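Side-chain contacts in conserved hypothetical protein (Staphylococcus aureus subsp. aureus, PDB 2AP3), which is of unknown function but folds into a bundle of long helices and probably belongs to the putative cell-wall binding lipoproteins: residues 109-112 / 113-116; 118-121 / 122-125; 72-75 / 76-80; 25-28 / 29-33. One frame throughout, in Å; residues are numbered along the deposited sequence.

How the contacts relate
All four contacts are local, made between side chains one turn apart, and they sample three helices of the elongated bundle. Contacts 1 and 2 follow each other on helix 109-150, their centres 14 Å apart, so that an exposed end leads into a better buried stretch. Contact 4, at the C-terminal end of helix 10-30, meets contact 2 directly: Lys125 NZ and Glu32 OE1 form a salt bridge of 3.0 Å, and Leu122 CD1 packs on Val25 CG1 at 4.1 Å. Contact 3, on helix 61-96, lies across the chain's centre from contacts 1 and 2, its centre 45 Å from that of contact 1. No active site or ligand is known.

Contact 1: 109-112 / 113-116; sequences DVKR and KEVK
Lys111 and Glu114 sit one helical turn apart and meet at their charged ends, where NZ of Lys111 lies 2.7 Å from OE1 of Glu114 in a salt bridge that approaches the oxygen nearly along its C-O axis. The lysine reaches it by folding back: bends at chi2 (-68°) and chi3 (-59°) curl the chain over the acid, bringing its CD to 3.2 Å from the same OE1. Glu114, by contrast, runs extended beyond CG, and its own CG rests 3.4 Å from the carbonyl O of Val110. A long, flexible lysine suits this place because NZ is shared between Glu114 and the carbonyl O of Val195 on helix 157-195, which fixes its position and ties the two helices together. Val115, turned to the same helix, adds an apolar contact with Val195.

A second ion pair lies within the first turn. Both terminal nitrogens of Arg112 converge on OD1 of Asp109. NH2 meets it on the anti side, 23° out of the carboxylate plane, at an unusually short 2.5 Å whose exact value is doubtful; NH1 makes a weaker bond of 2.9 Å. A bend at chi3 turns the guanidinium this way, and NH1 is held further by the carbonyl O of Ile106. Beneath the side chains run the ordinary backbone bonds, such as Lys116 N to Arg112 O at 3.1 Å. Just ahead, Asn108 OD1 accepts the amide of Lys111, and the acidic Asp109 would probably interact favourably with the helix dipole. Such short-range ion pairs belong here to the exposed opening turns of a long helix in an elongated helical bundle.

Contact 2: 118-121 / 122-125; sequences LDDV and LKEK
Leu118 and Leu122, one turn apart on helix 109-150, form part of the apolar stripe by which this helix packs into the helical bundle. Leu118 places CG opposite its own amide nitrogen (chi1 176°), whereas Leu122 keeps CG beside that nitrogen; these torsions bring CD1 of Leu122 beside CG and CD1 of Leu118, at 4.0 and 4.1 Å, the branches meeting at an angle. Both leucines also touch Tyr21 of helix 10-30, and Val121 packs against Val188 of helix 157-195; branched apolar residues fill these interfaces without leaving a polar group to satisfy.

The backbone contributes regular helical bonds, among them Leu122 N to Leu118 O at 2.9 Å and Lys123 N to Asp119 O, also 2.9 Å.

Charged groups border the apolar stripe. Asp119 and Lys125 turn to helix 10-30 and the turn after it: the short Asp119 suffices because the long side chain of Tyr21 brings its hydroxyl to OD1, while Lys125, fully extended, spans the gap to a salt bridge with Glu32 OE1. On the exposed side, Asp120 and Lys123 form only a long ion pair, OD1 to NZ at 4.0 Å. Before reaching it, the aliphatic part of Lys123 lies over the backbone, its CD 3.3 Å from the carbonyl O of Asp119.

Contact 3: 72-75 / 76-80; sequences IKNA and DDRLK
Asn74 and Arg78 are brought together by contrasting first torsions: the amide carbon of Asn74 stands opposite its backbone nitrogen (chi1 176°), while CG of Arg78 lies beside its own (chi1 -73°) and leads the chain back toward the preceding turn. A bend at chi3 then sets NE of Arg78 2.9 Å from OD1 of Asn74, in a hydrogen bond that meets the oxygen from above its carbonyl plane. The amide and guanidinium planes are 29° apart. A water strengthens the pairing, donating to Asn74 OD1 at 2.8 Å and accepting from Arg78 NH2 at 2.9 Å, so OD1 receives two bonds.

The other end of the amide is equally engaged. Its ND2 donates to a second water, 3.1 Å away, which in turn gives a hydrogen to OD2 of Asp77. ND2 itself also donates to the carbonyl O of Leu45 on helix 33-50. Asparagine suits this buried place because one end accepts and the other donates. NZ of Lys73 turns back to the carboxylate of Asp77, meeting the same OD2 at 3.1 Å on its syn lone pair.

Arginine, with nitrogens to spare, also reaches Glu143 through NH2, while the small Ala75 leaves room for the guanidinium, its CB 3.8 Å from NH2. Nearby, Asp76 pairs with Lys144, again on helix 109-150. The one-turn links and waters thus orient Asn74 and Arg78 within helix 61-96, and Leu45 O, Glu143 and Lys144 join it to helices 33-50 and 109-150 of the helical bundle.

Contact 4: 25-28 / 29-33; sequences VDKI and KDDEE
Asp31 reaches back one turn to Lys27, and each of its side-chain atoms meets something there. CB lies 3.6 Å from the carbonyl O of Lys27, and CG comes closer, at 3.2 Å from that same oxygen. Both carboxylate oxygens lie near this carbonyl O, and OD2 in addition takes NZ of Lys27 at 2.7 Å, in a salt bridge on its syn side, 16° out of the carboxylate plane. The carboxylate thus lies against a backbone oxygen that is likewise an acceptor, and the ammonium probably offsets the repulsion. Lysine suits the position because bends at chi2 (83°) and chi4 let its long chain arch over the aspartate. The backbone closes the turn through Asp31 N and Lys27 O, 3.0 Å apart.

Asp30 and Glu33 frame a type I beta turn, with Glu33 N to Asp30 O at 3.0 Å. Glu32 swings the other way: OE2 bonds to Ser92 OG of helix 61-96, and the side chain also touches Ile89 there. Ile28 turns its apolar branches to helix 61-96 as well. Together these features mark a helix ending in a tight turn, the joint between helix 10-30 and helix 33-50 in the bundle.

Contact 1: 109-112 / 113-116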
loop_
_atom_site.group_PDB
_atom_site.type_symbol
_atom_site.label_atom_id
_atom_site.label_comp_id
_atom_site.label_asym_id
_atom_site.label_seq_id
_atom_site.Cartn_x
_atom_site.Cartn_y
_atom_site.Cartn_z
ATOM N N ASP A 109 -11.644 23.045 22.254
ATOM C CA ASP A 109 -11.207 23.488 20.945
ATOM C C ASP A 109 -9.792 23.068 20.597
ATOM O O ASP A 109 -9.459 22.865 19.427
ATOM C CB ASP A 109 -11.345 25.009 20.840
ATOM C CG ASP A 109 -12.774 25.474 21.064
ATOM O OD1 ASP A 109 -13.687 24.938 20.411
ATOM O OD2 ASP A 109 -12.996 26.361 21.912
ATOM N N VAL A 110 -8.956 22.946 21.617
ATOM C CA VAL A 110 -7.581 22.548 21.409
ATOM C C VAL A 110 -7.604 21.085 20.986
ATOM O O VAL A 110 -6.932 20.689 20.034
ATOM C CB VAL A 110 -6.753 22.709 22.692
ATOM C CG1 VAL A 110 -5.392 22.085 22.529
ATOM C CG2 VAL A 110 -6.598 24.188 23.077
ATOM N N LYS A 111 -8.396 20.296 21.711
ATOM C CA LYS A 111 -8.441 18.867 21.430
ATOM C C LYS A 111 -9.148 18.595 20.114
ATOM O O LYS A 111 -8.751 17.684 19.382
ATOM C CB LYS A 111 -9.109 18.115 22.588
ATOM C CG LYS A 111 -8.306 18.121 23.885
ATOM C CD LYS A 111 -7.012 17.314 23.791
ATOM C CE LYS A 111 -7.266 15.865 23.442
ATOM N NZ LYS A 111 -5.977 15.183 23.092
ATOM N N ARG A 112 -10.160 19.391 19.785
ATOM C CA ARG A 112 -10.889 19.230 18.527
ATOM C C ARG A 112 -9.987 19.473 17.296
ATOM O O ARG A 112 -10.116 18.789 16.267
ATOM C CB ARG A 112 -12.125 20.114 18.474
ATOM C CG ARG A 112 -13.060 19.757 17.303
ATOM C CD ARG A 112 -14.390 20.467 17.380
ATOM N NE ARG A 112 -14.213 21.910 17.293
ATOM C CZ ARG A 112 -14.282 22.746 18.323
ATOM N NH1 ARG A 112 -14.543 22.304 19.552
ATOM N NH2 ARG A 112 -14.096 24.040 18.112
ATOM N N LYS A 113 -9.075 20.429 17.410
ATOM C CA LYS A 113 -8.123 20.687 16.315
ATOM C C LYS A 113 -7.137 19.535 16.152
ATOM O O LYS A 113 -6.748 19.202 15.032
ATOM C CB LYS A 113 -7.402 22.027 16.494
ATOM C CG LYS A 113 -8.307 23.205 16.243
ATOM C CD LYS A 113 -7.537 24.370 15.686
ATOM C CE LYS A 113 -8.364 25.653 15.731
ATOM N NZ LYS A 113 -9.560 25.634 14.839
ATOM N N GLU A 114 -6.741 18.911 17.257
ATOM C CA GLU A 114 -5.852 17.759 17.167
ATOM C C GLU A 114 -6.542 16.638 16.379
ATOM O O GLU A 114 -5.908 15.933 15.585
ATOM C CB GLU A 114 -5.451 17.271 18.555
ATOM C CG GLU A 114 -4.629 18.275 19.337
ATOM C CD GLU A 114 -4.190 17.752 20.682
ATOM O OE1 GLU A 114 -4.970 17.026 21.342
ATOM O OE2 GLU A 114 -3.059 18.083 21.087
ATOM N N VAL A 115 -7.850 16.495 16.585
ATOM C CA VAL A 115 -8.645 15.462 15.903
ATOM C C VAL A 115 -8.746 15.729 14.404
ATOM O O VAL A 115 -8.546 14.812 13.595
ATOM C CB VAL A 115 -10.043 15.297 16.559
ATOM C CG1 VAL A 115 -10.988 14.443 15.687
ATOM C CG2 VAL A 115 -9.893 14.689 17.943
ATOM N N LYS A 116 -9.037 16.976 14.040
ATOM C CA LYS A 116 -9.104 17.377 12.646
ATOM C C LYS A 116 -7.761 17.114 11.962
ATOM O O LYS A 116 -7.725 16.719 10.799
ATOM C CB LYS A 116 -9.522 18.844 12.511
ATOM C CG LYS A 116 -10.979 19.079 12.898
ATOM C CD LYS A 116 -11.472 20.476 12.555
ATOM C CE LYS A 116 -12.965 20.600 12.863
ATOM N NZ LYS A 116 -13.485 22.000 12.749
#

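Contact 2: 118-121 / 122-125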
loop_
_atom_site.group_PDB
_atom_site.type_symbol
_atom_site.label_atom_id
_atom_site.label_comp_id
_atom_site.label_asym_id
_atom_site.label_seq_id
_atom_site.Cartn_x
_atom_site.Cartn_y
_atom_site.Cartn_z
ATOM N N LEU A 118 -5.499 14.722 12.882
ATOM C CA LEU A 118 -5.415 13.274 12.671
ATOM C C LEU A 118 -6.208 12.858 11.430
ATOM O O LEU A 118 -5.712 12.059 10.617
ATOM C CB LEU A 118 -5.882 12.501 13.907
ATOM C CG LEU A 118 -5.953 10.967 13.807
ATOM C CD1 LEU A 118 -4.607 10.321 13.383
ATOM C CD2 LEU A 118 -6.420 10.416 15.129
ATOM N N ASP A 119 -7.419 13.403 11.280
ATOM C CA ASP A 119 -8.254 13.163 10.088
ATOM C C ASP A 119 -7.585 13.593 8.798
ATOM O O ASP A 119 -7.729 12.947 7.762
ATOM C CB ASP A 119 -9.589 13.902 10.185
ATOM C CG ASP A 119 -10.646 13.111 10.893
ATOM O OD1 ASP A 119 -10.477 11.882 11.078
ATOM O OD2 ASP A 119 -11.667 13.741 11.279
ATOM N N ASP A 120 -6.871 14.706 8.854
ATOM C CA ASP A 120 -6.189 15.202 7.674
ATOM C C ASP A 120 -5.021 14.318 7.277
ATOM O O ASP A 120 -4.752 14.165 6.097
ATOM C CB ASP A 120 -5.724 16.643 7.881
ATOM C CG ASP A 120 -6.879 17.617 7.960
ATOM O OD1 ASP A 120 -7.974 17.321 7.433
ATOM O OD2 ASP A 120 -6.686 18.701 8.542
ATOM N N VAL A 121 -4.333 13.760 8.269
ATOM C CA VAL A 121 -3.214 12.862 8.020
ATOM C C VAL A 121 -3.725 11.527 7.497
ATOM O O VAL A 121 -3.104 10.944 6.611
ATOM C CB VAL A 121 -2.292 12.713 9.267
ATOM C CG1 VAL A 121 -1.132 11.737 9.014
ATOM C CG2 VAL A 121 -1.727 14.081 9.627
ATOM N N LEU A 122 -4.870 11.075 8.011
ATOM C CA LEU A 122 -5.501 9.870 7.473
ATOM C C LEU A 122 -5.941 10.091 6.024
ATOM O O LEU A 122 -5.746 9.210 5.175
ATOM C CB LEU A 122 -6.661 9.404 8.367
ATOM C CG LEU A 122 -6.233 8.738 9.678
ATOM C CD1 LEU A 122 -7.353 8.792 10.725
ATOM C CD2 LEU A 122 -5.804 7.289 9.470
ATOM N N LYS A 123 -6.497 11.268 5.724
ATOM C CA LYS A 123 -6.770 11.661 4.334
ATOM C C LYS A 123 -5.503 11.606 3.464
ATOM O O LYS A 123 -5.533 11.088 2.351
ATOM C CB LYS A 123 -7.413 13.063 4.264
ATOM C CG LYS A 123 -8.878 13.049 4.645
ATOM C CD LYS A 123 -9.366 14.376 5.213
ATOM C CE LYS A 123 -10.756 14.198 5.798
ATOM N NZ LYS A 123 -11.305 15.417 6.463
ATOM N N GLU A 124 -4.386 12.100 3.990
ATOM C CA GLU A 124 -3.125 12.076 3.247
ATOM C C GLU A 124 -2.664 10.621 3.026
ATOM O O GLU A 124 -2.076 10.299 1.972
ATOM C CB GLU A 124 -2.043 12.890 3.966
ATOM C CG GLU A 124 -0.819 13.176 3.101
ATOM C CD GLU A 124 -1.187 13.521 1.657
ATOM O OE1 GLU A 124 -1.809 14.579 1.424
ATOM O OE2 GLU A 124 -0.869 12.726 0.750
ATOM N N LYS A 125 -2.943 9.751 4.005
ATOM C CA LYS A 125 -2.598 8.323 3.898
ATOM C C LYS A 125 -3.257 7.720 2.663
ATOM O O LYS A 125 -2.598 7.072 1.842
ATOM C CB LYS A 125 -3.036 7.536 5.148
ATOM C CG LYS A 125 -2.874 5.996 5.013
ATOM C CD LYS A 125 -3.576 5.220 6.148
ATOM C CE LYS A 125 -3.688 3.710 5.850
ATOM N NZ LYS A 125 -4.269 2.924 6.995
#

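Contact 3: 72-75 / 76-80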
loop_
_atom_site.group_PDB
_atom_site.type_symbol
_atom_site.label_atom_id
_atom_site.label_comp_id
_atom_site.label_asym_id
_atom_site.label_seq_id
_atom_site.Cartn_x
_atom_site.Cartn_y
_atom_site.Cartn_z
ATOM N N ILE A 72 5.759 -13.825 -17.623
ATOM C CA ILE A 72 4.589 -13.018 -17.987
ATOM C C ILE A 72 3.468 -13.334 -17.016
ATOM O O ILE A 72 2.892 -12.425 -16.421
ATOM C CB ILE A 72 4.145 -13.302 -19.432
ATOM C CG1 ILE A 72 5.219 -12.798 -20.398
ATOM C CG2 ILE A 72 2.770 -12.653 -19.727
ATOM C CD1 ILE A 72 5.004 -13.220 -21.856
ATOM N N LYS A 73 3.214 -14.631 -16.814
ATOM C CA LYS A 73 2.146 -15.068 -15.903
ATOM C C LYS A 73 2.394 -14.524 -14.503
ATOM O O LYS A 73 1.468 -14.064 -13.821
ATOM C CB LYS A 73 2.080 -16.590 -15.832
ATOM C CG LYS A 73 0.912 -17.128 -14.981
ATOM C CD LYS A 73 0.754 -18.630 -15.081
ATOM C CE LYS A 73 -0.338 -19.140 -14.146
ATOM N NZ LYS A 73 0.018 -18.998 -12.710
ATOM N N ASN A 74 3.656 -14.584 -14.082
ATOM C CA ASN A 74 4.030 -14.139 -12.744
ATOM C C ASN A 74 3.782 -12.627 -12.528
ATOM O O ASN A 74 3.339 -12.194 -11.443
ATOM C CB ASN A 74 5.489 -14.536 -12.483
ATOM C CG ASN A 74 5.996 -14.032 -11.148
ATOM O OD1 ASN A 74 6.437 -12.891 -11.004
ATOM N ND2 ASN A 74 5.946 -14.908 -10.147
ATOM N N ALA A 75 4.040 -11.835 -13.566
ATOM C CA ALA A 75 3.724 -10.397 -13.483
ATOM C C ALA A 75 2.208 -10.210 -13.364
ATOM O O ALA A 75 1.738 -9.449 -12.499
ATOM C CB ALA A 75 4.303 -9.662 -14.677
ATOM N N ASP A 76 1.434 -10.923 -14.191
ATOM C CA ASP A 76 -0.042 -10.911 -14.046
ATOM C C ASP A 76 -0.479 -11.316 -12.638
ATOM O O ASP A 76 -1.391 -10.711 -12.059
ATOM C CB ASP A 76 -0.740 -11.800 -15.093
ATOM C CG ASP A 76 -0.607 -11.266 -16.482
ATOM O OD1 ASP A 76 -0.468 -10.040 -16.669
ATOM O OD2 ASP A 76 -0.666 -12.097 -17.420
ATOM N N ASP A 77 0.185 -12.327 -12.089
ATOM C CA ASP A 77 -0.210 -12.877 -10.803
ATOM C C ASP A 77 0.039 -11.859 -9.702
ATOM O O ASP A 77 -0.757 -11.712 -8.779
ATOM C CB ASP A 77 0.601 -14.152 -10.502
ATOM C CG ASP A 77 0.159 -15.341 -11.318
ATOM O OD1 ASP A 77 -0.903 -15.283 -11.966
ATOM O OD2 ASP A 77 0.932 -16.337 -11.310
ATOM N N ARG A 78 1.155 -11.150 -9.802
ATOM C CA ARG A 78 1.469 -10.137 -8.796
ATOM C C ARG A 78 0.489 -8.979 -8.873
ATOM O O ARG A 78 -0.033 -8.522 -7.861
ATOM C CB ARG A 78 2.915 -9.663 -8.945
ATOM C CG ARG A 78 3.904 -10.728 -8.465
ATOM C CD ARG A 78 5.366 -10.279 -8.640
ATOM N NE ARG A 78 5.802 -10.226 -10.039
ATOM C CZ ARG A 78 6.468 -9.213 -10.583
ATOM N NH1 ARG A 78 6.798 -8.143 -9.865
ATOM N NH2 ARG A 78 6.826 -9.286 -11.864
ATOM N N LEU A 79 0.190 -8.523 -10.090
ATOM C CA LEU A 79 -0.820 -7.483 -10.232
ATOM C C LEU A 79 -2.199 -7.912 -9.729
ATOM O O LEU A 79 -2.924 -7.116 -9.091
ATOM C CB LEU A 79 -0.913 -7.059 -11.698
ATOM C CG LEU A 79 0.289 -6.287 -12.218
ATOM C CD1 LEU A 79 0.303 -6.242 -13.751
ATOM C CD2 LEU A 79 0.354 -4.840 -11.616
ATOM N N LYS A 80 -2.574 -9.154 -9.993
ATOM C CA LYS A 80 -3.883 -9.644 -9.568
ATOM C C LYS A 80 -3.935 -9.671 -8.032
ATOM O O LYS A 80 -4.905 -9.192 -7.406
ATOM C CB LYS A 80 -4.142 -11.025 -10.157
ATOM C CG LYS A 80 -5.503 -11.635 -9.805
ATOM C CD LYS A 80 -6.660 -10.726 -10.226
ATOM C CE LYS A 80 -6.706 -10.571 -11.748
ATOM N NZ LYS A 80 -7.785 -9.638 -12.238
HETATM O O HOH W 1 7.309 -11.741 -13.400
HETATM O O HOH W 2 3.730 -16.932 -10.813
#

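Contact 4: 25-28 / 29-33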
loop_
_atom_site.group_PDB
_atom_site.type_symbol
_atom_site.label_atom_id
_atom_site.label_comp_id
_atom_site.label_asym_id
_atom_site.label_seq_id
_atom_site.Cartn_x
_atom_site.Cartn_y
_atom_site.Cartn_z
ATOM N N VAL A 25 -11.345 4.354 14.187
ATOM C CA VAL A 25 -10.083 4.383 13.423
ATOM C C VAL A 25 -9.304 3.074 13.559
ATOM O O VAL A 25 -8.685 2.610 12.597
ATOM C CB VAL A 25 -9.195 5.612 13.799
ATOM C CG1 VAL A 25 -7.843 5.544 13.099
ATOM C CG2 VAL A 25 -9.906 6.920 13.434
ATOM N N ASP A 26 -9.348 2.466 14.742
ATOM C CA ASP A 26 -8.644 1.199 14.957
ATOM C C ASP A 26 -9.369 -0.014 14.374
ATOM O O ASP A 26 -8.714 -0.971 13.948
ATOM C CB ASP A 26 -8.274 0.998 16.431
ATOM C CG ASP A 26 -6.887 1.535 16.764
ATOM O OD1 ASP A 26 -6.585 1.680 17.969
ATOM O OD2 ASP A 26 -6.091 1.808 15.827
ATOM N N LYS A 27 -10.704 0.038 14.330
ATOM C CA LYS A 27 -11.501 -1.021 13.698
ATOM C C LYS A 27 -11.181 -1.064 12.207
ATOM O O LYS A 27 -10.996 -2.130 11.625
ATOM C CB LYS A 27 -13.001 -0.777 13.901
ATOM C CG LYS A 27 -13.907 -1.859 13.314
ATOM C CD LYS A 27 -14.043 -3.043 14.262
ATOM C CE LYS A 27 -14.631 -4.261 13.565
ATOM N NZ LYS A 27 -13.593 -5.012 12.803
ATOM N N ILE A 28 -11.117 0.114 11.604
ATOM C CA ILE A 28 -10.752 0.246 10.203
ATOM C C ILE A 28 -9.330 -0.284 9.960
ATOM O O ILE A 28 -9.078 -0.965 8.964
ATOM C CB ILE A 28 -10.905 1.708 9.736
ATOM C CG1 ILE A 28 -12.388 2.082 9.696
ATOM C CG2 ILE A 28 -10.309 1.902 8.358
ATOM C CD1 ILE A 28 -12.655 3.569 9.589
ATOM N N LYS A 29 -8.415 0.008 10.880
ATOM C CA LYS A 29 -7.033 -0.427 10.733
ATOM C C LYS A 29 -6.937 -1.946 10.861
ATOM O O LYS A 29 -6.182 -2.590 10.120
ATOM C CB LYS A 29 -6.131 0.278 11.745
ATOM C CG LYS A 29 -4.641 0.192 11.431
ATOM C CD LYS A 29 -3.828 1.019 12.409
ATOM C CE LYS A 29 -2.372 0.579 12.446
ATOM N NZ LYS A 29 -2.245 -0.832 12.917
ATOM N N ASP A 30 -7.710 -2.508 11.794
ATOM C CA ASP A 30 -7.828 -3.961 11.961
ATOM C C ASP A 30 -8.272 -4.645 10.676
ATOM O O ASP A 30 -7.687 -5.650 10.273
ATOM C CB ASP A 30 -8.822 -4.311 13.086
ATOM C CG ASP A 30 -8.326 -3.898 14.467
ATOM O OD1 ASP A 30 -7.122 -3.589 14.609
ATOM O OD2 ASP A 30 -9.151 -3.882 15.410
ATOM N N ASP A 31 -9.301 -4.084 10.042
ATOM C CA ASP A 31 -9.902 -4.646 8.835
ATOM C C ASP A 31 -8.976 -4.603 7.605
ATOM O O ASP A 31 -9.314 -5.156 6.546
ATOM C CB ASP A 31 -11.247 -3.954 8.540
ATOM C CG ASP A 31 -12.315 -4.239 9.606
ATOM O OD1 ASP A 31 -13.407 -3.631 9.529
ATOM O OD2 ASP A 31 -12.075 -5.067 10.522
ATOM N N GLU A 32 -7.827 -3.939 7.752
ATOM C CA GLU A 32 -6.782 -3.907 6.717
ATOM C C GLU A 32 -5.770 -5.043 6.856
ATOM O O GLU A 32 -4.791 -5.098 6.112
ATOM C CB GLU A 32 -6.034 -2.563 6.735
ATOM C CG GLU A 32 -6.849 -1.389 6.238
ATOM C CD GLU A 32 -6.130 -0.045 6.383
ATOM O OE1 GLU A 32 -4.924 -0.002 6.692
ATOM O OE2 GLU A 32 -6.777 0.981 6.164
ATOM N N GLU A 33 -5.990 -5.936 7.815
ATOM C CA GLU A 33 -5.077 -7.072 8.037
ATOM C C GLU A 33 -4.824 -7.897 6.762
ATOM O O GLU A 33 -3.685 -8.328 6.520
ATOM C CB GLU A 33 -5.560 -7.958 9.197
ATOM C CG GLU A 33 -4.556 -9.028 9.631
ATOM C CD GLU A 33 -4.684 -10.322 8.840
ATOM O OE1 GLU A 33 -3.742 -11.150 8.889
ATOM O OE2 GLU A 33 -5.726 -10.518 8.173
#